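Local coordinates for recombination protein recR (Deinococcus radiodurans, PDB 1VDD) that takes part in homologous recombinational DNA repair, binds DNA and zinc, and probably works together with RecF and RecO, at the interface of chains A and B. Sequence-based numbering; all coordinates share one arbitrary frame. Chains: chain A/B, Recombination protein recR.

The interface of chains A and B. Residues chain A 10, 14, 32, 43; chain B 17, 43, 46-47, 50.
B:Leu47 meets A:Leu32 and A:Leu43 at the apolar centre of a two-fold contact between the helix-hairpin-helix regions of two RecR chains. The deposited assembly holds four RecR copies, and RecR has a ring-shaped architecture to which this pairing probably contributes. B:Leu47 loses 59 Å² to the partner, more than any other residue of this patch. It lies on helix 37-53, with CG anti to the carbonyl carbon and beside the backbone N (chi1 -75°), and both of its methyls reach chain A. B:Leu47 CD2 lies 3.4 Å from A:Leu32 CD1, the two side chains meeting at a slant. On the other branch, B:Leu47 CD1 is 3.8 Å from A:Leu43 CD1, and here the side chains run at roughly a right angle. A:Leu43 has its CG anti to the backbone N (chi1 -152°), which carries CG and its methyls towards B:Leu47; CD1 is the atom that touches both methyls of that residue. The second methyl of A:Leu32 extends the leucine cluster: its CD2 lies 3.6 Å from CD2 of B:Leu17, a loop residue. A:Leu32 thus spans a helix and a loop of chain B, with CD1 on B:Leu47 and CD2 mainly on B:Leu17.

Further out, A:Leu10 of helix 5-15 crosses B:Leu47 nearly perpendicularly, with A:Leu10 CD2 4.0 Å from B:Leu47 CD2. The other methyl, A:Leu10 CD1, is 3.6 Å from CB of B:Ala50, one helical turn beyond B:Ala46. Cutting A:Leu10 back to an alanine removes both methyls, which would probably leave a gap over B:Ala50 and strip one of the supports from B:Leu47 CD2. A:Leu14 and B:Leu43 flank this row more distantly, their CD2 methyls 4.3 Å apart.

Towards the polar rim, B:Ala46 CB is 4.1 Å from A:Leu10 CA, and the small side chains of B:Ala46 and B:Ala50 probably let helix 5-15 of chain A lie close against helix 37-53 of chain B. A:Leu10 CG lies 3.6 Å from the backbone carbonyl O of B:Ala46, a van der Waals contact.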
ATOM      1  N   LEU A  10       7.523 -17.954  21.714  1.00 37.50           N
ATOM      2  CA  LEU A  10       7.266 -18.223  20.310  1.00 38.64           C
ATOM      3  C   LEU A  10       7.156 -16.908  19.546  1.00 38.51           C
ATOM      4  O   LEU A  10       7.706 -16.771  18.454  1.00 39.28           O
ATOM      5  CB  LEU A  10       5.964 -19.010  20.141  1.00 33.14           C
ATOM      6  CG  LEU A  10       5.965 -20.200  19.181  1.00 27.24           C
ATOM      7  CD1 LEU A  10       4.521 -20.573  18.882  1.00 33.55           C
ATOM      8  CD2 LEU A  10       6.689 -19.865  17.898  1.00 22.58           C
ATOM      9  N   LEU A  14       9.528 -16.061  16.397  1.00 28.50           N
ATOM     10  CA  LEU A  14       8.874 -15.874  15.096  1.00 31.88           C
ATOM     11  C   LEU A  14       9.133 -14.459  14.616  1.00 30.45           C
ATOM     12  O   LEU A  14       9.530 -14.256  13.471  1.00 34.14           O
ATOM     13  CB  LEU A  14       7.359 -16.129  15.170  1.00 26.45           C
ATOM     14  CG  LEU A  14       6.885 -17.588  15.264  1.00 24.98           C
ATOM     15  CD1 LEU A  14       5.423 -17.627  15.619  1.00 19.33           C
ATOM     16  CD2 LEU A  14       7.125 -18.317  13.968  1.00  7.73           C
ATOM     17  N   LEU A  32      -0.678 -21.655  15.129  1.00 32.48           N
ATOM     18  CA  LEU A  32       0.113 -22.855  15.377  1.00 32.84           C
ATOM     19  C   LEU A  32      -0.540 -23.668  16.477  1.00 33.05           C
ATOM     20  O   LEU A  32      -0.385 -24.878  16.546  1.00 36.82           O
ATOM     21  CB  LEU A  32       1.535 -22.456  15.775  1.00 27.80           C
ATOM     22  CG  LEU A  32       2.366 -21.954  14.585  1.00 26.48           C
ATOM     23  CD1 LEU A  32       3.615 -21.271  15.065  1.00 29.52           C
ATOM     24  CD2 LEU A  32       2.707 -23.117  13.677  1.00 26.36           C
ATOM     25  N   LEU A  43       7.113 -29.132  11.218  1.00 24.21           N
ATOM     26  CA  LEU A  43       7.681 -27.810  10.985  1.00 27.44           C
ATOM     27  C   LEU A  43       9.042 -27.787  11.711  1.00 27.61           C
ATOM     28  O   LEU A  43      10.073 -27.447  11.134  1.00 26.01           O
ATOM     29  CB  LEU A  43       6.784 -26.718  11.576  1.00 30.48           C
ATOM     30  CG  LEU A  43       6.802 -25.325  10.916  1.00 35.46           C
ATOM     31  CD1 LEU A  43       6.272 -24.290  11.903  1.00 20.44           C
ATOM     32  CD2 LEU A  43       8.215 -24.952  10.466  1.00 32.73           C
TER
ATOM     33  N   LEU B  17       1.781 -22.007   6.934  1.00 46.88           N
ATOM     34  CA  LEU B  17       1.566 -20.849   7.794  1.00 43.76           C
ATOM     35  C   LEU B  17       0.921 -19.699   7.010  1.00 45.85           C
ATOM     36  O   LEU B  17       1.256 -19.471   5.851  1.00 47.40           O
ATOM     37  CB  LEU B  17       2.904 -20.374   8.352  1.00 41.13           C
ATOM     38  CG  LEU B  17       3.795 -21.385   9.073  1.00 41.09           C
ATOM     39  CD1 LEU B  17       5.127 -20.723   9.422  1.00 33.77           C
ATOM     40  CD2 LEU B  17       3.101 -21.892  10.324  1.00 36.80           C
ATOM     41  N   LEU B  43      14.037 -21.804  17.657  1.00 39.64           N
ATOM     42  CA  LEU B  43      12.773 -21.644  16.955  1.00 38.57           C
ATOM     43  C   LEU B  43      12.019 -22.978  16.977  1.00 37.49           C
ATOM     44  O   LEU B  43      10.800 -23.014  17.143  1.00 37.48           O
ATOM     45  CB  LEU B  43      13.023 -21.229  15.499  1.00 36.62           C
ATOM     46  CG  LEU B  43      11.995 -20.440  14.665  1.00 31.66           C
ATOM     47  CD1 LEU B  43      12.079 -20.912  13.236  1.00 25.78           C
ATOM     48  CD2 LEU B  43      10.595 -20.639  15.171  1.00 32.33           C
ATOM     49  N   ALA B  46      10.724 -23.611  20.654  1.00 44.92           N
ATOM     50  CA  ALA B  46       9.639 -22.694  20.987  1.00 41.79           C
ATOM     51  C   ALA B  46       8.334 -23.179  20.372  1.00 43.30           C
ATOM     52  O   ALA B  46       7.262 -23.017  20.951  1.00 49.18           O
ATOM     53  CB  ALA B  46       9.960 -21.311  20.501  1.00 38.66           C
ATOM     54  N   LEU B  47       8.422 -23.768  19.190  1.00 37.10           N
ATOM     55  CA  LEU B  47       7.237 -24.285  18.552  1.00 35.06           C
ATOM     56  C   LEU B  47       6.742 -25.452  19.410  1.00 34.88           C
ATOM     57  O   LEU B  47       5.629 -25.425  19.933  1.00 34.49           O
ATOM     58  CB  LEU B  47       7.568 -24.754  17.122  1.00 28.57           C
ATOM     59  CG  LEU B  47       7.776 -23.627  16.096  1.00 35.05           C
ATOM     60  CD1 LEU B  47       8.618 -24.118  14.914  1.00 34.57           C
ATOM     61  CD2 LEU B  47       6.411 -23.097  15.626  1.00 15.44           C
ATOM     62  N   ALA B  50       5.520 -24.693  22.740  1.00 37.71           N
ATOM     63  CA  ALA B  50       4.272 -23.947  22.684  1.00 31.48           C
ATOM     64  C   ALA B  50       3.146 -24.959  22.562  1.00 31.28           C
ATOM     65  O   ALA B  50       2.119 -24.857  23.233  1.00 25.75           O
ATOM     66  CB  ALA B  50       4.271 -23.032  21.499  1.00 32.77           C
TER